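Glycerol-3-phosphate dehydrogenase [NAD(+)] (PDB 6IUY) links a phosphatase domain to an NAD-dependent glycerol-3-phosphate dehydrogenase in one chain, a pairing that enables direct conversion of dihydroxyacetone phosphate to glycerol. Local coordinates at residues G358-L363 and Q394-I399; G401-V406 and A427-E432; L492-K497 and F584-T589. All blocks are in the same frame, centred on the assembly; numbering follows the deposited sequence.

Contact 1 (G358-L363 and Q394-I399)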
loop_
_atom_site.group_PDB
_atom_site.type_symbol
_atom_site.label_atom_id
_atom_site.label_comp_id
_atom_site.label_asym_id
_atom_site.label_seq_id
_atom_site.Cartn_x
_atom_site.Cartn_y
_atom_site.Cartn_z
ATOM N N GLY A 358 -10.554 31.369 -4.632
ATOM C CA GLY A 358 -10.524 32.755 -5.077
ATOM C C GLY A 358 -9.699 32.929 -6.339
ATOM O O GLY A 358 -10.075 33.691 -7.234
ATOM N N ILE A 359 -8.583 32.210 -6.424
ATOM C CA ILE A 359 -7.721 32.266 -7.596
ATOM C C ILE A 359 -8.452 31.734 -8.835
ATOM O O ILE A 359 -8.397 32.354 -9.900
ATOM C CB ILE A 359 -6.423 31.480 -7.367
ATOM C CG1 ILE A 359 -5.544 32.213 -6.357
ATOM C CG2 ILE A 359 -5.656 31.316 -8.643
ATOM C CD1 ILE A 359 -4.447 31.353 -5.783
ATOM N N CYS A 360 -9.170 30.620 -8.700
ATOM C CA CYS A 360 -9.915 30.072 -9.834
ATOM C C CYS A 360 -11.052 31.022 -10.240
ATOM O O CYS A 360 -11.279 31.245 -11.429
ATOM C CB CYS A 360 -10.467 28.668 -9.521
ATOM S SG CYS A 360 -9.197 27.326 -9.403
ATOM N N LYS A 361 -11.766 31.581 -9.262
ATOM C CA LYS A 361 -12.825 32.540 -9.559
ATOM C C LYS A 361 -12.302 33.766 -10.335
ATOM O O LYS A 361 -12.972 34.248 -11.235
ATOM C CB LYS A 361 -13.516 33.011 -8.275
ATOM C CG LYS A 361 -14.645 32.115 -7.769
ATOM C CD LYS A 361 -15.357 32.783 -6.572
ATOM C CE LYS A 361 -14.338 33.328 -5.550
ATOM N NZ LYS A 361 -14.922 34.054 -4.378
ATOM N N GLN A 362 -11.125 34.276 -9.972
ATOM C CA GLN A 362 -10.513 35.402 -10.677
ATOM C C GLN A 362 -10.201 35.038 -12.115
ATOM O O GLN A 362 -10.482 35.809 -13.013
ATOM C CB GLN A 362 -9.217 35.869 -10.010
ATOM C CG GLN A 362 -9.372 36.627 -8.700
ATOM C CD GLN A 362 -8.022 37.049 -8.113
ATOM O OE1 GLN A 362 -7.169 37.623 -8.806
ATOM N NE2 GLN A 362 -7.823 36.758 -6.828
ATOM N N LEU A 363 -9.585 33.875 -12.326
ATOM C CA LEU A 363 -9.232 33.437 -13.674
ATOM C C LEU A 363 -10.449 33.170 -14.566
ATOM O O LEU A 363 -10.374 33.361 -15.784
ATOM C CB LEU A 363 -8.365 32.177 -13.615
ATOM C CG LEU A 363 -6.969 32.337 -13.016
ATOM C CD1 LEU A 363 -6.313 30.980 -12.875
ATOM C CD2 LEU A 363 -6.103 33.269 -13.862
ATOM N N GLN A 394 -10.712 18.955 -8.851
ATOM C CA GLN A 394 -12.124 19.028 -9.192
ATOM C C GLN A 394 -12.553 20.484 -9.252
ATOM O O GLN A 394 -13.472 20.834 -9.982
ATOM C CB GLN A 394 -12.996 18.267 -8.185
ATOM C CG GLN A 394 -12.554 16.826 -7.901
ATOM C CD GLN A 394 -13.358 16.195 -6.773
ATOM O OE1 GLN A 394 -13.348 16.673 -5.636
ATOM N NE2 GLN A 394 -14.089 15.142 -7.092
ATOM N N MET A 395 -11.884 21.329 -8.475
ATOM C CA MET A 395 -12.198 22.748 -8.428
ATOM C C MET A 395 -11.800 23.413 -9.734
ATOM O O MET A 395 -12.523 24.253 -10.262
ATOM C CB MET A 395 -11.482 23.412 -7.256
ATOM C CG MET A 395 -11.669 24.906 -7.197
ATOM S SD MET A 395 -10.609 25.651 -5.945
ATOM C CE MET A 395 -11.300 24.956 -4.456
ATOM N N VAL A 396 -10.652 23.011 -10.267
ATOM C CA VAL A 396 -10.146 23.591 -11.493
ATOM C C VAL A 396 -11.013 23.210 -12.682
ATOM O O VAL A 396 -11.325 24.047 -13.538
ATOM C CB VAL A 396 -8.704 23.163 -11.744
ATOM C CG1 VAL A 396 -8.299 23.466 -13.191
ATOM C CG2 VAL A 396 -7.785 23.857 -10.750
ATOM N N SER A 397 -11.417 21.948 -12.726
ATOM C CA SER A 397 -12.263 21.457 -13.807
ATOM C C SER A 397 -13.619 22.147 -13.810
ATOM O O SER A 397 -14.067 22.643 -14.833
ATOM C CB SER A 397 -12.447 19.937 -13.698
ATOM O OG SER A 397 -11.224 19.272 -13.967
ATOM N N ARG A 398 -14.271 22.176 -12.659
ATOM C CA ARG A 398 -15.592 22.753 -12.572
ATOM C C ARG A 398 -15.611 24.252 -12.892
ATOM O O ARG A 398 -16.505 24.725 -13.580
ATOM C CB ARG A 398 -16.183 22.512 -11.184
ATOM C CG ARG A 398 -17.485 23.274 -10.948
ATOM C CD ARG A 398 -18.129 22.875 -9.638
ATOM N NE ARG A 398 -18.479 21.456 -9.639
ATOM C CZ ARG A 398 -19.640 20.981 -10.081
ATOM N NH1 ARG A 398 -20.559 21.817 -10.552
ATOM N NH2 ARG A 398 -19.881 19.677 -10.052
ATOM N N ILE A 399 -14.633 25.000 -12.393
ATOM C CA ILE A 399 -14.693 26.452 -12.491
ATOM C C ILE A 399 -14.034 26.990 -13.764
ATOM O O ILE A 399 -14.493 27.974 -14.321
ATOM C CB ILE A 399 -14.027 27.121 -11.289
ATOM C CG1 ILE A 399 -14.884 26.933 -10.034
ATOM C CG2 ILE A 399 -13.799 28.595 -11.586
ATOM C CD1 ILE A 399 -14.150 27.282 -8.738
#
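Cys360 and Ile399 face each other with their CA atoms 6.6 Å apart, where the helical segments 358-363 and 394-399 run almost parallel, their axes 10.0 Å apart at closest approach and inclined by 22°. At this separation the gap is bridged by apolar side chains, and Cys360 is the residue around which they gather. Its SG lies anti to its own carbonyl carbon (chi1 -70°), which carries the sulfur across to two successive residues of the other helix: Cys360 SG stands 4.0 Å from Val396 CG2 and 4.1 Å from Met395 SD. Met395 reaches it with an extended chain as far as the sulfur and then bends, so that the terminal methyl turns off from the cysteine. One turn further along, both branches of Ile399 are used. Ile399 CG2 packs 3.9 Å from Cys360 CB and also meets Cys360 O at 3.7 Å, while Ile399 CD1 lies 4.0 Å from the same CB. Ile399 thus lies against the backbone as well as the root of the cysteine side chain. The helices belong to successive beta-alpha-beta crossovers of the Rossmann-type NAD-binding domain. Met395 and Ile399 also touch His357 near the start of helix 356-366; Val396 and Leu363 both rest on Phe349 of strand 346-349, and Ile359 and Leu363 reach Leu337 of helix 337-342.

Contact 2 (G401-V406 and A427-E432)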
loop_
_atom_site.group_PDB
_atom_site.type_symbol
_atom_site.label_atom_id
_atom_site.label_comp_id
_atom_site.label_asym_id
_atom_site.label_seq_id
_atom_site.Cartn_x
_atom_site.Cartn_y
_atom_site.Cartn_z
ATOM N N GLY A 401 -13.249 24.816 -16.419
ATOM C CA GLY A 401 -13.681 23.976 -17.527
ATOM C C GLY A 401 -12.577 23.250 -18.267
ATOM O O GLY A 401 -12.726 22.891 -19.436
ATOM N N ILE A 402 -11.459 23.033 -17.592
ATOM C CA ILE A 402 -10.372 22.276 -18.182
ATOM C C ILE A 402 -10.050 21.033 -17.348
ATOM O O ILE A 402 -10.372 20.955 -16.155
ATOM C CB ILE A 402 -9.114 23.126 -18.316
ATOM C CG1 ILE A 402 -8.750 23.730 -16.964
ATOM C CG2 ILE A 402 -9.319 24.242 -19.348
ATOM C CD1 ILE A 402 -7.413 24.435 -16.981
ATOM N N ASP A 403 -9.395 20.067 -17.979
ATOM C CA ASP A 403 -9.020 18.851 -17.280
ATOM C C ASP A 403 -7.787 19.110 -16.433
ATOM O O ASP A 403 -6.919 19.891 -16.815
ATOM C CB ASP A 403 -8.791 17.707 -18.265
ATOM C CG ASP A 403 -10.097 17.068 -18.708
ATOM O OD1 ASP A 403 -10.457 15.988 -18.181
ATOM O OD2 ASP A 403 -10.785 17.672 -19.561
ATOM N N CYS A 404 -7.723 18.471 -15.269
ATOM C CA CYS A 404 -6.645 18.764 -14.334
ATOM C C CYS A 404 -6.045 17.499 -13.732
ATOM O O CYS A 404 -6.722 16.760 -13.022
ATOM C CB CYS A 404 -7.150 19.691 -13.233
ATOM S SG CYS A 404 -5.842 20.311 -12.119
ATOM N N SER A 405 -4.773 17.267 -14.036
ATOM C CA SER A 405 -4.006 16.189 -13.430
ATOM C C SER A 405 -3.543 16.604 -12.022
ATOM O O SER A 405 -3.803 17.737 -11.598
ATOM C CB SER A 405 -2.796 15.857 -14.302
ATOM O OG SER A 405 -3.193 15.518 -15.617
ATOM N N VAL A 406 -2.858 15.703 -11.312
ATOM C CA VAL A 406 -2.211 16.036 -10.045
ATOM C C VAL A 406 -0.816 15.456 -9.968
ATOM O O VAL A 406 -0.483 14.478 -10.659
ATOM C CB VAL A 406 -2.992 15.534 -8.827
ATOM C CG1 VAL A 406 -4.375 16.188 -8.763
ATOM C CG2 VAL A 406 -3.051 13.980 -8.816
ATOM N N ALA A 427 -0.814 11.720 -11.471
ATOM C CA ALA A 427 -2.053 11.081 -11.858
ATOM C C ALA A 427 -2.711 11.906 -12.950
ATOM O O ALA A 427 -3.148 13.026 -12.694
ATOM C CB ALA A 427 -2.964 10.931 -10.667
ATOM N N TYR A 428 -2.779 11.351 -14.160
ATOM C CA TYR A 428 -3.177 12.118 -15.343
ATOM C C TYR A 428 -4.676 12.093 -15.582
ATOM O O TYR A 428 -5.356 11.100 -15.295
ATOM C CB TYR A 428 -2.435 11.614 -16.592
ATOM C CG TYR A 428 -2.524 10.120 -16.849
ATOM C CD1 TYR A 428 -3.716 9.528 -17.269
ATOM C CD2 TYR A 428 -1.408 9.300 -16.693
ATOM C CE1 TYR A 428 -3.791 8.165 -17.510
ATOM C CE2 TYR A 428 -1.477 7.934 -16.944
ATOM C CZ TYR A 428 -2.669 7.381 -17.351
ATOM O OH TYR A 428 -2.737 6.031 -17.586
ATOM N N ALA A 429 -5.184 13.205 -16.108
ATOM C CA ALA A 429 -6.598 13.347 -16.420
ATOM C C ALA A 429 -6.941 12.465 -17.609
ATOM O O ALA A 429 -8.028 11.898 -17.695
ATOM C CB ALA A 429 -6.935 14.821 -16.714
ATOM N N ASN A 430 -5.988 12.386 -18.528
ATOM C CA ASN A 430 -6.042 11.507 -19.681
ATOM C C ASN A 430 -4.605 11.230 -20.066
ATOM O O ASN A 430 -3.709 11.936 -19.615
ATOM C CB ASN A 430 -6.823 12.142 -20.830
ATOM C CG ASN A 430 -6.572 13.622 -20.937
ATOM O OD1 ASN A 430 -5.489 14.049 -21.349
ATOM N ND2 ASN A 430 -7.564 14.423 -20.543
ATOM N N ARG A 431 -4.371 10.210 -20.880
ATOM C CA ARG A 431 -3.014 9.725 -21.136
ATOM C C ARG A 431 -2.104 10.706 -21.866
ATOM O O ARG A 431 -0.877 10.641 -21.724
ATOM C CB ARG A 431 -3.065 8.424 -21.944
ATOM C CG ARG A 431 -3.058 7.151 -21.108
ATOM C CD ARG A 431 -3.377 5.936 -21.972
ATOM N NE ARG A 431 -3.365 4.692 -21.207
ATOM C CZ ARG A 431 -3.823 3.532 -21.671
ATOM N NH1 ARG A 431 -4.341 3.470 -22.895
ATOM N NH2 ARG A 431 -3.778 2.440 -20.912
ATOM N N GLU A 432 -2.683 11.589 -22.673
ATOM C CA GLU A 432 -1.859 12.530 -23.421
ATOM C C GLU A 432 -1.210 13.524 -22.460
ATOM O O GLU A 432 -0.032 13.870 -22.601
ATOM C CB GLU A 432 -2.692 13.255 -24.483
ATOM C CG GLU A 432 -3.515 12.306 -25.355
ATOM C CD GLU A 432 -4.917 12.081 -24.820
ATOM O OE1 GLU A 432 -5.722 13.043 -24.871
ATOM O OE2 GLU A 432 -5.222 10.955 -24.354
#
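Val406 and Ala427 form an antiparallel hydrogen-bonded pair in the mixed sheet of the Rossmann-type dehydrogenase domain, where strand 422-427 runs against strand 404-408. Both main-chain groups of each residue are used: Val406 N donates to Ala427 O at 3.0 Å, and Ala427 N donates to Val406 O at 2.9 Å. Past this pair the second strand gives way to a turn leading into helix 431-441, and a side chain takes over the pairing. Ser405 OG, held beside its own backbone N (chi1 -57°), accepts the amide N of Ala429 at 3.1 Å, with an N-H...O angle of 151°. The backbone of Ser405 is engaged by Ala375 and Ser377 of strand 374-377, so the serine ties together elements on two sides of its strand. Tyr428 bonds through its backbone to Leu451. Asn430 occupies the N-cap position of the helix, and its OD1 is hydrogen-bonded to Ser433 OG; the Asn430 and Asp403 side chains cross at about a right angle, with Asn430 ND2 no closer than 4.0 Å to Asp403 OD1. Asp403 instead meets the turn through carbon, Asp403 CB lying 3.8 Å from Ala429 CB. On the face turned to Ala457 of helix 454-477, Val406 CG2 packs 3.6 Å from Ala427 CB.

Contact 3 (L492-K497 and F584-T589)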
loop_
_atom_site.group_PDB
_atom_site.type_symbol
_atom_site.label_atom_id
_atom_site.label_comp_id
_atom_site.label_asym_id
_atom_site.label_seq_id
_atom_site.Cartn_x
_atom_site.Cartn_y
_atom_site.Cartn_z
ATOM N N LEU A 492 -3.671 5.700 7.985
ATOM C CA LEU A 492 -3.655 5.185 6.626
ATOM C C LEU A 492 -4.948 4.423 6.344
ATOM O O LEU A 492 -5.534 4.526 5.258
ATOM C CB LEU A 492 -2.436 4.292 6.413
ATOM C CG LEU A 492 -2.250 3.737 5.008
ATOM C CD1 LEU A 492 -2.249 4.880 4.003
ATOM C CD2 LEU A 492 -0.949 2.928 4.937
ATOM N N SER A 493 -5.419 3.691 7.346
ATOM C CA SER A 493 -6.625 2.878 7.189
ATOM C C SER A 493 -7.866 3.761 7.031
ATOM O O SER A 493 -8.802 3.411 6.297
ATOM C CB SER A 493 -6.765 1.890 8.369
ATOM O OG SER A 493 -8.085 1.838 8.875
ATOM N N GLU A 494 -7.872 4.916 7.688
ATOM C CA GLU A 494 -9.006 5.829 7.540
ATOM C C GLU A 494 -8.928 6.657 6.245
ATOM O O GLU A 494 -9.952 7.014 5.690
ATOM C CB GLU A 494 -9.114 6.761 8.734
ATOM C CG GLU A 494 -9.529 6.076 9.998
ATOM C CD GLU A 494 -9.812 7.066 11.081
ATOM O OE1 GLU A 494 -9.727 6.697 12.278
ATOM O OE2 GLU A 494 -10.116 8.233 10.724
ATOM N N MET A 495 -7.723 6.957 5.774
ATOM C CA MET A 495 -7.561 7.563 4.458
ATOM C C MET A 495 -8.219 6.655 3.426
ATOM O O MET A 495 -9.085 7.084 2.649
ATOM C CB MET A 495 -6.081 7.774 4.132
ATOM C CG MET A 495 -5.440 8.937 4.899
ATOM S SD MET A 495 -3.631 8.923 4.843
ATOM C CE MET A 495 -3.257 9.048 3.085
ATOM N N ARG A 496 -7.795 5.392 3.458
ATOM C CA ARG A 496 -8.335 4.293 2.665
ATOM C C ARG A 496 -9.854 4.209 2.700
ATOM O O ARG A 496 -10.499 4.102 1.668
ATOM C CB ARG A 496 -7.741 2.976 3.169
ATOM C CG ARG A 496 -7.775 1.859 2.146
ATOM C CD ARG A 496 -6.910 0.703 2.579
ATOM N NE ARG A 496 -7.173 -0.502 1.793
ATOM C CZ ARG A 496 -7.746 -1.604 2.275
ATOM N NH1 ARG A 496 -8.114 -1.660 3.550
ATOM N NH2 ARG A 496 -7.935 -2.659 1.482
ATOM N N LYS A 497 -10.418 4.257 3.898
ATOM C CA LYS A 497 -11.858 4.158 4.094
ATOM C C LYS A 497 -12.603 5.373 3.526
ATOM O O LYS A 497 -13.623 5.237 2.851
ATOM C CB LYS A 497 -12.152 4.014 5.585
ATOM C CG LYS A 497 -13.550 3.604 5.931
ATOM C CD LYS A 497 -13.781 3.723 7.439
ATOM C CE LYS A 497 -15.025 2.948 7.848
ATOM N NZ LYS A 497 -15.508 3.263 9.222
ATOM N N PHE A 584 -14.872 7.319 11.448
ATOM C CA PHE A 584 -13.480 7.709 11.308
ATOM C C PHE A 584 -13.009 8.230 12.643
ATOM O O PHE A 584 -12.878 9.435 12.845
ATOM C CB PHE A 584 -13.311 8.755 10.199
ATOM C CG PHE A 584 -13.742 8.271 8.818
ATOM C CD1 PHE A 584 -15.043 8.472 8.365
ATOM C CD2 PHE A 584 -12.843 7.634 7.973
ATOM C CE1 PHE A 584 -15.445 8.030 7.101
ATOM C CE2 PHE A 584 -13.238 7.194 6.707
ATOM C CZ PHE A 584 -14.537 7.397 6.276
ATOM N N PRO A 585 -12.781 7.313 13.587
ATOM C CA PRO A 585 -12.484 7.733 14.961
ATOM C C PRO A 585 -11.199 8.560 15.065
ATOM O O PRO A 585 -11.204 9.514 15.820
ATOM C CB PRO A 585 -12.362 6.403 15.722
ATOM C CG PRO A 585 -12.060 5.384 14.666
ATOM C CD PRO A 585 -12.804 5.849 13.443
ATOM N N LEU A 586 -10.132 8.231 14.336
ATOM C CA LEU A 586 -8.904 8.992 14.542
ATOM C C LEU A 586 -9.050 10.405 13.984
ATOM O O LEU A 586 -8.642 11.365 14.638
ATOM C CB LEU A 586 -7.692 8.295 13.916
ATOM C CG LEU A 586 -6.353 9.054 14.036
ATOM C CD1 LEU A 586 -5.886 9.191 15.487
ATOM C CD2 LEU A 586 -5.283 8.378 13.211
ATOM N N PHE A 587 -9.622 10.534 12.783
ATOM C CA PHE A 587 -9.880 11.853 12.198
ATOM C C PHE A 587 -10.672 12.697 13.193
ATOM O O PHE A 587 -10.407 13.878 13.397
ATOM C CB PHE A 587 -10.660 11.748 10.881
ATOM C CG PHE A 587 -9.845 11.260 9.719
ATOM C CD1 PHE A 587 -8.497 10.999 9.852
ATOM C CD2 PHE A 587 -10.437 11.075 8.483
ATOM C CE1 PHE A 587 -7.756 10.560 8.759
ATOM C CE2 PHE A 587 -9.703 10.636 7.399
ATOM C CZ PHE A 587 -8.363 10.378 7.532
ATOM N N THR A 588 -11.645 12.071 13.833
ATOM C CA THR A 588 -12.530 12.795 14.719
ATOM C C THR A 588 -11.854 13.201 16.017
ATOM O O THR A 588 -12.050 14.331 16.488
ATOM C CB THR A 588 -13.782 11.976 15.043
ATOM O OG1 THR A 588 -14.600 11.893 13.876
ATOM C CG2 THR A 588 -14.590 12.645 16.167
ATOM N N THR A 589 -11.059 12.312 16.617
ATOM C CA THR A 589 -10.459 12.719 17.885
ATOM C C THR A 589 -9.330 13.720 17.646
ATOM O O THR A 589 -9.077 14.562 18.497
ATOM C CB THR A 589 -9.963 11.525 18.745
ATOM O OG1 THR A 589 -8.538 11.435 18.715
ATOM C CG2 THR A 589 -10.576 10.225 18.316
#
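In the helical C-terminal domain of the dehydrogenase, the N-terminus of helix 585-594 is gripped by Glu494, an acid supplied by helix 481-502; the segments 492-497 and 585-589 lie at 106° to each other. The carboxylate engages two successive amides of the first turn. OE1 of Glu494 receives Leu586 N at 2.6 Å on its syn lone pair; OE2 of Glu494 receives Phe587 N at 3.1 Å, also from the syn side but somewhat out of the carboxylate plane, along a nearly straight N-H...O line (163°). Pro585, first in the helix, has no N-H to offer. Gln490 NE2 gives OE1 a further bond, and the helix end would probably help stabilise the buried negative charge. The extended side chain of Glu494 runs past two phenylalanines. Glu494 CB lies over the face of Phe587, 4.1 Å from the ring centroid, a CH-pi contact, and Glu494 OE2 sits 3.2 Å above the same face near its rim. Phe584 instead turns its edge to the glutamate, Phe584 CE2 lying 3.4 Å from Glu494 O. Lys497 lays its aliphatic chain against this ring, Lys497 CB 3.5 Å from Phe584 CE2, while its NZ forms a salt bridge with Glu583. With a glutamine here, one of the two amides would probably face an NH2 group and lose its acceptor, and the helix end would be left without its countercharge. Around the joint, Met495 and Phe587 pack on helix 454-477, Met495 against Lys464, which binds dihydroxyacetone phosphate. Phe584 meets Phe501 edge-to-face and touches Leu575 of helix 564-577; on helix 481-502, Arg496 forms a salt bridge with Asp509 of the second subunit.

Contacts 1 and 2 are consecutive pieces of the nucleotide-binding domain: helix 392-400 leads into strand 404-408, and the two contacts touch, with Val396 CG1 3.8 Å from Ile402 CG1 and a probable hydrogen bond between Ser397 OG and Ile402 O. Contact 3 belongs to the C-terminal domain and stands apart, its nearest atoms about 13 Å from those of either. Each contact nevertheless lies about 11 Å from a bound ligand of the dehydrogenase site. The side chains of Met395 in contact 1 and Val406 in contact 2 are at that distance from the bound NAD, and that of Met495 in contact 3 from the bound dihydroxyacetone phosphate.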